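Local coordinates for protein peptidoglycan glycosyltransferase (Burkholderia ambifaria, PDB 5UY7) that belongs to the penicillin-binding protein family and, in its modelled part, adopts a beta-lactamase-like fold of helices gathered around an antiparallel sheet, at residues A[205-210]-A[237-242]; A[222-227]-A[259-264]; A[291-296]-A[312-317]; A[306-311]-A[323-328]. One frame throughout, in Å; residues are numbered along the deposited sequence.

Interaction 1: residues A[205-210]-A[237-242]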
loop_
_atom_site.group_PDB
_atom_site.type_symbol
_atom_site.label_atom_id
_atom_site.label_comp_id
_atom_site.label_asym_id
_atom_site.label_seq_id
_atom_site.Cartn_x
_atom_site.Cartn_y
_atom_site.Cartn_z
ATOM N N TYR A 205 7.770 19.652 4.769
ATOM C CA TYR A 205 8.241 20.406 3.611
ATOM C C TYR A 205 8.680 19.473 2.487
ATOM O O TYR A 205 8.393 19.726 1.308
ATOM C CB TYR A 205 9.386 21.340 4.006
ATOM C CG TYR A 205 10.042 21.961 2.801
ATOM C CD1 TYR A 205 9.405 22.960 2.081
ATOM C CD2 TYR A 205 11.271 21.502 2.344
ATOM C CE1 TYR A 205 9.999 23.517 0.954
ATOM C CE2 TYR A 205 11.853 22.034 1.236
ATOM C CZ TYR A 205 11.220 23.035 0.542
ATOM O OH TYR A 205 11.837 23.556 -0.560
ATOM N N ILE A 206 9.389 18.393 2.830
ATOM C CA ILE A 206 9.818 17.429 1.816
ATOM C C ILE A 206 8.614 16.872 1.076
ATOM O O ILE A 206 8.596 16.796 -0.160
ATOM C CB ILE A 206 10.643 16.302 2.462
ATOM C CG1 ILE A 206 12.044 16.801 2.801
ATOM C CG2 ILE A 206 10.707 15.095 1.540
ATOM C CD1 ILE A 206 12.807 15.854 3.697
ATOM N N ALA A 207 7.585 16.469 1.827
ATOM C CA ALA A 207 6.386 15.923 1.206
ATOM C C ALA A 207 5.677 16.974 0.365
ATOM O O ALA A 207 5.258 16.701 -0.767
ATOM C CB ALA A 207 5.450 15.383 2.288
ATOM N N TYR A 208 5.553 18.189 0.895
ATOM C CA TYR A 208 4.876 19.255 0.166
ATOM C C TYR A 208 5.608 19.601 -1.126
ATOM O O TYR A 208 4.996 19.692 -2.198
ATOM C CB TYR A 208 4.771 20.485 1.067
ATOM C CG TYR A 208 4.381 21.738 0.346
ATOM C CD1 TYR A 208 3.055 22.034 0.116
ATOM C CD2 TYR A 208 5.347 22.632 -0.093
ATOM C CE1 TYR A 208 2.696 23.201 -0.538
ATOM C CE2 TYR A 208 5.001 23.782 -0.751
ATOM C CZ TYR A 208 3.676 24.056 -0.975
ATOM O OH TYR A 208 3.349 25.219 -1.633
ATOM N N ALA A 209 6.919 19.825 -1.037
ATOM C CA ALA A 209 7.679 20.253 -2.207
ATOM C C ALA A 209 7.615 19.214 -3.315
ATOM O O ALA A 209 7.412 19.553 -4.488
ATOM C CB ALA A 209 9.127 20.520 -1.808
ATOM N N ASN A 210 7.782 17.939 -2.962
ATOM C CA ASN A 210 7.772 16.908 -3.985
ATOM C C ASN A 210 6.378 16.701 -4.551
ATOM O O ASN A 210 6.224 16.448 -5.755
ATOM C CB ASN A 210 8.328 15.597 -3.421
ATOM C CG ASN A 210 9.831 15.615 -3.318
ATOM O OD1 ASN A 210 10.527 15.754 -4.322
ATOM N ND2 ASN A 210 10.351 15.469 -2.101
ATOM N N ALA A 237 4.357 13.604 8.233
ATOM C CA ALA A 237 3.948 14.550 7.206
ATOM C C ALA A 237 2.560 14.171 6.736
ATOM O O ALA A 237 2.233 12.987 6.638
ATOM C CB ALA A 237 4.924 14.569 6.023
ATOM N N LEU A 238 1.752 15.184 6.435
ATOM C CA LEU A 238 0.391 14.959 5.956
ATOM C C LEU A 238 0.061 16.157 5.080
ATOM O O LEU A 238 -0.111 17.260 5.606
ATOM C CB LEU A 238 -0.571 14.831 7.139
ATOM C CG LEU A 238 -2.044 14.473 6.945
ATOM C CD1 LEU A 238 -2.194 12.995 6.712
ATOM C CD2 LEU A 238 -2.838 14.887 8.177
ATOM N N VAL A 239 0.036 15.969 3.758
ATOM C CA VAL A 239 -0.059 17.081 2.817
ATOM C C VAL A 239 -1.161 16.816 1.802
ATOM O O VAL A 239 -1.198 15.747 1.186
ATOM C CB VAL A 239 1.275 17.324 2.081
ATOM C CG1 VAL A 239 1.135 18.502 1.101
ATOM C CG2 VAL A 239 2.375 17.609 3.072
ATOM N N ASN A 240 -2.042 17.794 1.622
ATOM C CA ASN A 240 -2.947 17.861 0.484
ATOM C C ASN A 240 -2.497 19.008 -0.403
ATOM O O ASN A 240 -2.240 20.108 0.100
ATOM C CB ASN A 240 -4.389 18.094 0.930
ATOM C CG ASN A 240 -4.939 16.941 1.734
ATOM O OD1 ASN A 240 -5.338 15.927 1.173
ATOM N ND2 ASN A 240 -4.964 17.092 3.054
ATOM N N TYR A 241 -2.397 18.759 -1.708
ATOM C CA TYR A 241 -2.086 19.820 -2.663
ATOM C C TYR A 241 -3.053 19.774 -3.837
ATOM O O TYR A 241 -3.091 18.760 -4.564
ATOM C CB TYR A 241 -0.641 19.735 -3.162
ATOM C CG TYR A 241 -0.258 21.022 -3.839
ATOM C CD1 TYR A 241 0.178 22.112 -3.095
ATOM C CD2 TYR A 241 -0.407 21.180 -5.209
ATOM C CE1 TYR A 241 0.496 23.311 -3.698
ATOM C CE2 TYR A 241 -0.099 22.377 -5.821
ATOM C CZ TYR A 241 0.358 23.440 -5.062
ATOM O OH TYR A 241 0.666 24.633 -5.668
ATOM N N PRO A 242 -3.839 20.835 -4.081
ATOM C CA PRO A 242 -3.892 22.046 -3.253
ATOM C C PRO A 242 -4.635 21.823 -1.933
ATOM O O PRO A 242 -5.193 20.751 -1.710
ATOM C CB PRO A 242 -4.652 23.054 -4.133
ATOM C CG PRO A 242 -4.764 22.418 -5.491
ATOM C CD PRO A 242 -4.700 20.942 -5.267
#
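A207 and A237 bring helix 205-210 and strand 237-241 together methyl to methyl, their CB atoms 3.9 Å apart. The axes come within 7.8 Å of each other, consistent with the small side chains here, and the two run roughly parallel, at 25°. V239 then uses both of its branches. Its CG1 is anti to the backbone N (chi1 -180°) and lies at the edge of the Y208 ring, 4.1 Å from CD1, while CG2 touches A207 CB at 3.9 Å and reaches the backbone N of Y208 as well. Further along the strand the Y208 and Y241 rings meet obliquely, with Y208 CE1 3.8 Å from Y241 CD1 and the planes at 72°. The joint between the two segments is thus apolar. What positions it lies one step out: Q204, on the same helix, accepts a hydrogen bond from L238 N through its OE1, and A237, V239 and Y241 are tied by backbone bonds to V227, A225 and G223 of the next strand. Helix 509-526 packs beside I206 and N210. The arrangement is that of a helix laid on an outermost strand of the five-stranded antiparallel sheet of a beta-lactamase-like fold.

Interaction 2: residues A[222-227]-A[259-264]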
loop_
_atom_site.group_PDB
_atom_site.type_symbol
_atom_site.label_atom_id
_atom_site.label_comp_id
_atom_site.label_asym_id
_atom_site.label_seq_id
_atom_site.Cartn_x
_atom_site.Cartn_y
_atom_site.Cartn_z
ATOM N N ALA A 222 -5.322 17.055 -8.152
ATOM C CA ALA A 222 -4.958 17.171 -6.749
ATOM C C ALA A 222 -3.941 16.090 -6.438
ATOM O O ALA A 222 -3.732 15.162 -7.224
ATOM C CB ALA A 222 -6.185 17.050 -5.842
ATOM N N GLY A 223 -3.305 16.227 -5.283
ATOM C CA GLY A 223 -2.404 15.194 -4.808
ATOM C C GLY A 223 -2.458 15.101 -3.301
ATOM O O GLY A 223 -2.952 16.003 -2.615
ATOM N N ALA A 224 -1.934 13.990 -2.790
ATOM C CA ALA A 224 -1.879 13.750 -1.356
ATOM C C ALA A 224 -0.621 12.959 -1.038
ATOM O O ALA A 224 -0.185 12.121 -1.828
ATOM C CB ALA A 224 -3.109 12.989 -0.866
ATOM N N ALA A 225 -0.037 13.235 0.126
ATOM C CA ALA A 225 1.115 12.456 0.570
ATOM C C ALA A 225 1.133 12.398 2.084
ATOM O O ALA A 225 0.830 13.391 2.750
ATOM C CB ALA A 225 2.425 13.070 0.070
ATOM N N MET A 226 1.505 11.243 2.639
ATOM C CA MET A 226 1.721 11.214 4.073
ATOM C C MET A 226 2.878 10.284 4.386
ATOM O O MET A 226 3.196 9.366 3.623
ATOM C CB MET A 226 0.456 10.831 4.869
ATOM C CG MET A 226 -0.078 9.439 4.703
ATOM S SD MET A 226 -1.612 9.226 5.662
ATOM C CE MET A 226 -1.015 8.911 7.311
ATOM N N VAL A 227 3.531 10.574 5.502
ATOM C CA VAL A 227 4.692 9.828 5.969
ATOM C C VAL A 227 4.422 9.434 7.410
ATOM O O VAL A 227 4.039 10.282 8.226
ATOM C CB VAL A 227 5.982 10.662 5.864
ATOM C CG1 VAL A 227 7.195 9.835 6.321
ATOM C CG2 VAL A 227 6.198 11.151 4.437
ATOM N N ASN A 259 -10.156 17.399 4.498
ATOM C CA ASN A 259 -8.836 16.776 4.417
ATOM C C ASN A 259 -8.979 15.526 3.554
ATOM O O ASN A 259 -9.352 14.456 4.042
ATOM C CB ASN A 259 -8.304 16.463 5.811
ATOM C CG ASN A 259 -6.832 16.091 5.805
ATOM O OD1 ASN A 259 -6.376 15.335 4.954
ATOM N ND2 ASN A 259 -6.082 16.636 6.758
ATOM N N ARG A 260 -8.675 15.665 2.258
ATOM C CA ARG A 260 -8.968 14.603 1.296
ATOM C C ARG A 260 -8.232 13.306 1.612
ATOM O O ARG A 260 -8.727 12.221 1.282
ATOM C CB ARG A 260 -8.633 15.072 -0.118
ATOM C CG ARG A 260 -9.439 16.286 -0.553
ATOM C CD ARG A 260 -9.221 16.627 -2.015
ATOM N NE ARG A 260 -7.833 16.977 -2.316
ATOM C CZ ARG A 260 -7.287 18.170 -2.087
ATOM N NH1 ARG A 260 -8.001 19.139 -1.530
ATOM N NH2 ARG A 260 -6.020 18.391 -2.406
ATOM N N ILE A 261 -7.052 13.385 2.235
ATOM C CA ILE A 261 -6.343 12.175 2.646
ATOM C C ILE A 261 -7.227 11.306 3.523
ATOM O O ILE A 261 -7.165 10.071 3.462
ATOM C CB ILE A 261 -5.035 12.535 3.381
ATOM C CG1 ILE A 261 -4.047 13.198 2.434
ATOM C CG2 ILE A 261 -4.417 11.284 4.012
ATOM C CD1 ILE A 261 -2.716 13.534 3.083
ATOM N N LEU A 262 -8.076 11.931 4.338
ATOM C CA LEU A 262 -8.953 11.211 5.247
ATOM C C LEU A 262 -10.369 11.035 4.714
ATOM O O LEU A 262 -11.056 10.087 5.112
ATOM C CB LEU A 262 -9.023 11.948 6.588
ATOM C CG LEU A 262 -7.723 11.879 7.387
ATOM C CD1 LEU A 262 -7.426 13.218 8.024
ATOM C CD2 LEU A 262 -7.836 10.786 8.439
ATOM N N THR A 263 -10.824 11.909 3.822
ATOM C CA THR A 263 -12.230 11.889 3.434
ATOM C C THR A 263 -12.485 11.240 2.083
ATOM O O THR A 263 -13.576 10.704 1.867
ATOM C CB THR A 263 -12.805 13.311 3.422
ATOM O OG1 THR A 263 -12.121 14.107 2.445
ATOM C CG2 THR A 263 -12.653 13.960 4.794
ATOM N N ASP A 264 -11.521 11.257 1.171
ATOM C CA ASP A 264 -11.749 10.747 -0.174
ATOM C C ASP A 264 -11.443 9.256 -0.247
ATOM O O ASP A 264 -10.371 8.807 0.176
ATOM C CB ASP A 264 -10.911 11.523 -1.190
ATOM C CG ASP A 264 -11.443 12.933 -1.423
ATOM O OD1 ASP A 264 -12.338 13.373 -0.667
ATOM O OD2 ASP A 264 -10.975 13.596 -2.367
#
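The guanidinium of R260, the flat group of this contact, approaches the start of strand 222-227 obliquely. A222 CB sits 3.7 Å from R260 NH2 and 3.9 Å from its NE, and G223 O is likewise placed obliquely, 3.9 Å from R260 NH2. The bend of the arginine chain at chi3 (-62°) swings NE back toward A222; the polar end finds its stronger partner in P242 O, to which NH2 is hydrogen-bonded. NH2 thus reaches just past the end of strand 235-241, while A222 CB meets the guanidinium at a slant.

I261 makes the main apolar contacts. Its CG1 is pressed to 3.4 Å from A224 CB, closer than carbon atoms usually come, and CD1 extends on to lie 3.6 Å from A225 O. The other branch, CG2, meets M226 SD at 3.9 Å, the two side chains crossing obliquely. Strand 222-229 belongs to the central antiparallel sheet of the beta-lactamase-like domain, and the short helix 260-263 sits on the face bearing the side chains of A222, A224 and M226. N240, from the adjoining strand, holds that helix, since its OD1 accepts from I261 N and its ND2 donates to N259 OD1. At the helix start, N259 O accepts from both L262 N (2.8 Å) and T263 N (2.9 Å), so one carbonyl holds the first turn. On the same side of the sheet, helix 390-401 packs against these residues: L390 touches A224, and F391 lies against both M226 and L262.

Interaction 3: residues A[291-296]-A[312-317]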
loop_
_atom_site.group_PDB
_atom_site.type_symbol
_atom_site.label_atom_id
_atom_site.label_comp_id
_atom_site.label_asym_id
_atom_site.label_seq_id
_atom_site.Cartn_x
_atom_site.Cartn_y
_atom_site.Cartn_z
ATOM N N LEU A 291 4.105 -22.592 -6.171
ATOM C CA LEU A 291 3.885 -22.235 -7.570
ATOM C C LEU A 291 2.421 -21.902 -7.816
ATOM O O LEU A 291 1.518 -22.572 -7.301
ATOM C CB LEU A 291 4.315 -23.373 -8.491
ATOM C CG LEU A 291 5.798 -23.739 -8.425
ATOM C CD1 LEU A 291 6.126 -24.791 -9.470
ATOM C CD2 LEU A 291 6.674 -22.506 -8.603
ATOM N N VAL A 292 2.195 -20.865 -8.621
ATOM C CA VAL A 292 0.866 -20.402 -9.009
ATOM C C VAL A 292 0.860 -20.287 -10.526
ATOM O O VAL A 292 1.662 -19.532 -11.093
ATOM C CB VAL A 292 0.519 -19.047 -8.367
ATOM C CG1 VAL A 292 -0.906 -18.626 -8.723
ATOM C CG2 VAL A 292 0.719 -19.108 -6.855
ATOM N N GLU A 293 -0.036 -21.021 -11.177
ATOM C CA GLU A 293 -0.100 -21.054 -12.635
ATOM C C GLU A 293 -0.964 -19.901 -13.129
ATOM O O GLU A 293 -2.167 -19.866 -12.852
ATOM C CB GLU A 293 -0.669 -22.386 -13.122
ATOM C CG GLU A 293 0.099 -23.604 -12.624
ATOM C CD GLU A 293 1.530 -23.675 -13.148
ATOM O OE1 GLU A 293 1.869 -22.945 -14.108
ATOM O OE2 GLU A 293 2.318 -24.472 -12.594
ATOM N N THR A 294 -0.360 -18.963 -13.863
ATOM C CA THR A 294 -1.139 -17.894 -14.474
ATOM C C THR A 294 -1.203 -17.989 -15.994
ATOM O O THR A 294 -1.929 -17.199 -16.613
ATOM C CB THR A 294 -0.599 -16.507 -14.067
ATOM O OG1 THR A 294 0.607 -16.203 -14.783
ATOM C CG2 THR A 294 -0.330 -16.449 -12.566
ATOM N N GLY A 295 -0.480 -18.927 -16.606
ATOM C CA GLY A 295 -0.624 -19.190 -18.031
ATOM C C GLY A 295 -0.360 -17.969 -18.891
ATOM O O GLY A 295 0.577 -17.197 -18.657
ATOM N N ASN A 296 -1.206 -17.785 -19.907
ATOM C CA ASN A 296 -1.035 -16.692 -20.855
ATOM C C ASN A 296 -1.687 -15.390 -20.391
ATOM O O ASN A 296 -1.925 -14.506 -21.217
ATOM C CB ASN A 296 -1.578 -17.090 -22.231
ATOM C CG ASN A 296 -3.085 -17.339 -22.231
ATOM O OD1 ASN A 296 -3.758 -17.225 -21.201
ATOM N ND2 ASN A 296 -3.622 -17.670 -23.406
ATOM N N PHE A 312 2.345 -14.252 -17.814
ATOM C CA PHE A 312 3.459 -14.452 -16.899
ATOM C C PHE A 312 3.788 -15.918 -16.654
ATOM O O PHE A 312 4.854 -16.212 -16.098
ATOM C CB PHE A 312 3.169 -13.761 -15.560
ATOM C CG PHE A 312 3.077 -12.261 -15.662
ATOM C CD1 PHE A 312 4.145 -11.517 -16.139
ATOM C CD2 PHE A 312 1.932 -11.593 -15.251
ATOM C CE1 PHE A 312 4.068 -10.134 -16.224
ATOM C CE2 PHE A 312 1.846 -10.208 -15.325
ATOM C CZ PHE A 312 2.916 -9.476 -15.815
ATOM N N GLY A 313 2.911 -16.838 -17.046
ATOM C CA GLY A 313 3.211 -18.241 -16.877
ATOM C C GLY A 313 3.201 -18.668 -15.418
ATOM O O GLY A 313 2.435 -18.166 -14.591
ATOM N N THR A 314 4.075 -19.622 -15.103
ATOM C CA THR A 314 4.175 -20.142 -13.748
ATOM C C THR A 314 4.991 -19.182 -12.895
ATOM O O THR A 314 6.133 -18.855 -13.241
ATOM C CB THR A 314 4.823 -21.525 -13.746
ATOM O OG1 THR A 314 4.142 -22.374 -14.674
ATOM C CG2 THR A 314 4.752 -22.133 -12.350
ATOM N N LEU A 315 4.404 -18.726 -11.793
ATOM C CA LEU A 315 5.054 -17.808 -10.872
ATOM C C LEU A 315 5.121 -18.441 -9.490
ATOM O O LEU A 315 4.272 -19.258 -9.125
ATOM C CB LEU A 315 4.297 -16.477 -10.768
ATOM C CG LEU A 315 4.155 -15.657 -12.051
ATOM C CD1 LEU A 315 3.269 -14.438 -11.816
ATOM C CD2 LEU A 315 5.541 -15.256 -12.547
ATOM N N THR A 316 6.130 -18.061 -8.717
ATOM C CA THR A 316 6.011 -18.304 -7.287
ATOM C C THR A 316 5.042 -17.291 -6.694
ATOM O O THR A 316 4.671 -16.304 -7.328
ATOM C CB THR A 316 7.354 -18.164 -6.579
ATOM O OG1 THR A 316 7.840 -16.827 -6.784
ATOM C CG2 THR A 316 8.369 -19.171 -7.115
ATOM N N VAL A 317 4.647 -17.531 -5.440
ATOM C CA VAL A 317 3.846 -16.540 -4.727
ATOM C C VAL A 317 4.576 -15.203 -4.690
ATOM O O VAL A 317 3.971 -14.147 -4.894
ATOM C CB VAL A 317 3.507 -17.058 -3.317
ATOM C CG1 VAL A 317 2.993 -15.916 -2.425
ATOM C CG2 VAL A 317 2.475 -18.166 -3.414
HETATM O O HOH W 1 -0.261 -14.198 -16.508
#
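The T294 torsion (chi1 76°) puts OG1 between the backbone N and the carbonyl carbon, from where it donates to G313 O at 2.7 Å. It does so in the carbonyl plane, on a lone pair; T294 N reaches the same oxygen at 3.0 Å from above that plane, giving it two donors. A bend at chi2 (-65°) folds E293 beside T314, their side chains pointing the same way, although the 2.4 Å between T314 OG1 and E293 OE1 is so short that its exact geometry is doubtful. The motif is a two-stranded antiparallel sheet, with V292 and L315 as its hydrogen-bonded pair: V292 N to L315 O is 2.7 Å, and L315 N to V292 O is 2.9 Å and almost straight at 176°. Beyond the strands the pairing continues through G313 N and G295 O, at 2.9 Å, and both glycines have positive phi. A water bonded to T294 OG1 and F312 N links the two segments once more. V292 CG2 touches V317 CG2 at 4.0 Å, and helices 317-323 and 326-333 back the face carrying V292 and L315, V320 touching both residues and K331 NZ binding E293 O.

Interaction 4: residues A[306-311]-A[323-328]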
loop_
_atom_site.group_PDB
_atom_site.type_symbol
_atom_site.label_atom_id
_atom_site.label_comp_id
_atom_site.label_asym_id
_atom_site.label_seq_id
_atom_site.Cartn_x
_atom_site.Cartn_y
_atom_site.Cartn_z
ATOM N N ILE A 306 -10.661 -12.621 -15.843
ATOM C CA ILE A 306 -9.628 -12.013 -15.021
ATOM C C ILE A 306 -8.356 -11.991 -15.856
ATOM O O ILE A 306 -8.000 -13.002 -16.471
ATOM C CB ILE A 306 -9.445 -12.785 -13.705
ATOM C CG1 ILE A 306 -10.783 -12.792 -12.953
ATOM C CG2 ILE A 306 -8.354 -12.151 -12.862
ATOM C CD1 ILE A 306 -10.822 -13.685 -11.742
ATOM N N THR A 307 -7.693 -10.837 -15.904
ATOM C CA THR A 307 -6.671 -10.576 -16.907
ATOM C C THR A 307 -5.407 -10.019 -16.266
ATOM O O THR A 307 -5.480 -9.146 -15.395
ATOM C CB THR A 307 -7.194 -9.579 -17.951
ATOM O OG1 THR A 307 -8.397 -10.090 -18.537
ATOM C CG2 THR A 307 -6.169 -9.347 -19.037
ATOM N N ASP A 308 -4.249 -10.523 -16.704
ATOM C CA ASP A 308 -2.961 -9.933 -16.368
ATOM C C ASP A 308 -2.492 -9.028 -17.502
ATOM O O ASP A 308 -3.002 -9.089 -18.624
ATOM C CB ASP A 308 -1.909 -11.010 -16.095
ATOM C CG ASP A 308 -2.130 -11.725 -14.778
ATOM O OD1 ASP A 308 -3.029 -11.315 -14.015
ATOM O OD2 ASP A 308 -1.380 -12.683 -14.497
ATOM N N ASP A 309 -1.507 -8.180 -17.194
ATOM C CA ASP A 309 -0.970 -7.265 -18.201
ATOM C C ASP A 309 -0.135 -7.983 -19.247
ATOM O O ASP A 309 0.125 -7.420 -20.315
ATOM C CB ASP A 309 -0.125 -6.179 -17.535
ATOM C CG ASP A 309 -0.964 -5.178 -16.774
ATOM O OD1 ASP A 309 -2.142 -4.990 -17.147
ATOM O OD2 ASP A 309 -0.448 -4.580 -15.807
ATOM N N ALA A 310 0.304 -9.202 -18.955
ATOM C CA ALA A 310 1.062 -10.015 -19.890
ATOM C C ALA A 310 0.806 -11.471 -19.541
ATOM O O ALA A 310 0.065 -11.778 -18.602
ATOM C CB ALA A 310 2.555 -9.672 -19.836
ATOM N N GLY A 311 1.418 -12.372 -20.304
ATOM C CA GLY A 311 1.363 -13.789 -19.990
ATOM C C GLY A 311 2.537 -14.219 -19.130
ATOM O O GLY A 311 3.612 -14.531 -19.650
ATOM N N LYS A 323 5.178 -9.394 -10.244
ATOM C CA LYS A 323 4.569 -9.123 -11.543
ATOM C C LYS A 323 3.198 -8.468 -11.437
ATOM O O LYS A 323 2.602 -8.134 -12.473
ATOM C CB LYS A 323 4.459 -10.432 -12.337
ATOM C CG LYS A 323 5.807 -11.121 -12.588
ATOM C CD LYS A 323 6.742 -10.250 -13.421
ATOM C CE LYS A 323 8.018 -11.009 -13.766
ATOM N NZ LYS A 323 8.954 -10.173 -14.561
ATOM N N SER A 324 2.691 -8.278 -10.218
ATOM C CA SER A 324 1.393 -7.645 -9.984
ATOM C C SER A 324 0.280 -8.393 -10.714
ATOM O O SER A 324 -0.598 -7.794 -11.331
ATOM C CB SER A 324 1.415 -6.170 -10.394
ATOM O OG SER A 324 0.343 -5.469 -9.779
ATOM N N SER A 325 0.303 -9.722 -10.602
ATOM C CA SER A 325 -0.625 -10.569 -11.347
ATOM C C SER A 325 -2.004 -10.578 -10.685
ATOM O O SER A 325 -2.135 -10.962 -9.517
ATOM C CB SER A 325 -0.054 -11.989 -11.427
ATOM O OG SER A 325 -0.991 -12.900 -11.987
ATOM N N ASN A 326 -3.035 -10.154 -11.429
ATOM C CA ASN A 326 -4.415 -10.316 -10.965
ATOM C C ASN A 326 -4.798 -11.782 -10.864
ATOM O O ASN A 326 -5.503 -12.182 -9.929
ATOM C CB ASN A 326 -5.391 -9.638 -11.927
ATOM C CG ASN A 326 -5.353 -8.139 -11.841
ATOM O OD1 ASN A 326 -4.747 -7.575 -10.934
ATOM N ND2 ASN A 326 -6.026 -7.477 -12.780
ATOM N N ILE A 327 -4.395 -12.581 -11.852
ATOM C CA ILE A 327 -4.737 -14.002 -11.848
ATOM C C ILE A 327 -4.074 -14.704 -10.671
ATOM O O ILE A 327 -4.695 -15.539 -9.995
ATOM C CB ILE A 327 -4.346 -14.638 -13.192
ATOM C CG1 ILE A 327 -5.188 -14.012 -14.303
ATOM C CG2 ILE A 327 -4.551 -16.155 -13.155
ATOM C CD1 ILE A 327 -4.691 -14.324 -15.678
ATOM N N GLY A 328 -2.805 -14.386 -10.408
ATOM C CA GLY A 328 -2.130 -14.988 -9.269
ATOM C C GLY A 328 -2.767 -14.597 -7.951
ATOM O O GLY A 328 -2.921 -15.428 -7.050
HETATM O O HOH W 2 -8.838 -8.517 -14.235
HETATM O O HOH W 3 -2.919 -8.052 -13.671
HETATM O O HOH W 4 -0.790 -8.039 -14.484
HETATM O O HOH W 5 1.476 -6.503 -14.110
#
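D308 grips the start of helix 326-328 with both carboxylate oxygens. Its OD2 accepts from S325 OG at 2.5 Å, and its OD1 from I327 N at 2.9 Å in a nearly straight bond (172°); each oxygen is met on its syn side. S325 is the N-cap, and its OG also accepts from G328 N at 2.8 Å, so this one hydroxyl joins the aspartate to the first turn. The nearby helix N-terminus would probably favour a charged carboxylate. N326 ND2 adds a weak bond to T307 O, 3.1 Å long, while its OD1 is taken by K273 NZ. Separate waters link D309 N to S324 O and D309 OD2 to K323 O. Packing is carried by the isoleucines: I306 CG2 lies 3.9 Å from I327 CG1 and 4.0 Å from N326 CB, and I327 CD1 rests 3.7 Å from I306 O. S324, S325 and N326 probably form the (S/Y)xN motif known from penicillin-binding proteins, and S324 OG is hydrogen-bonded to K461 NZ. The Schellman turn at S324 ends helix 317-323 just before helix 326-333 begins, and strand 304-307, paired with strand 298-301, runs into the loop that holds this junction.

How the interactions relate
The four contacts form two touching pairs on opposite sides of the chain's centre. Interactions 1 and 2, with centres 10 Å apart, share the sheet: strands 235-241 and 222-229 are neighbours in it, and V239 O of interaction 1 lies 3.3 Å from I261 CD1 of interaction 2. Interactions 3 and 4, with centres 9 Å apart, touch where T294 CG2 sits 3.7 Å from S325 OG and F312 CE2 is 3.6 Å from K323 O. Interaction 4 holds S324 of what is probably the active-site serine-lysine cluster, with S270, K273 and K461; the side chain of F312 in interaction 3 lies near these residues without touching them. Interaction 1 is remote, its centre about 33 Å from that of interaction 4.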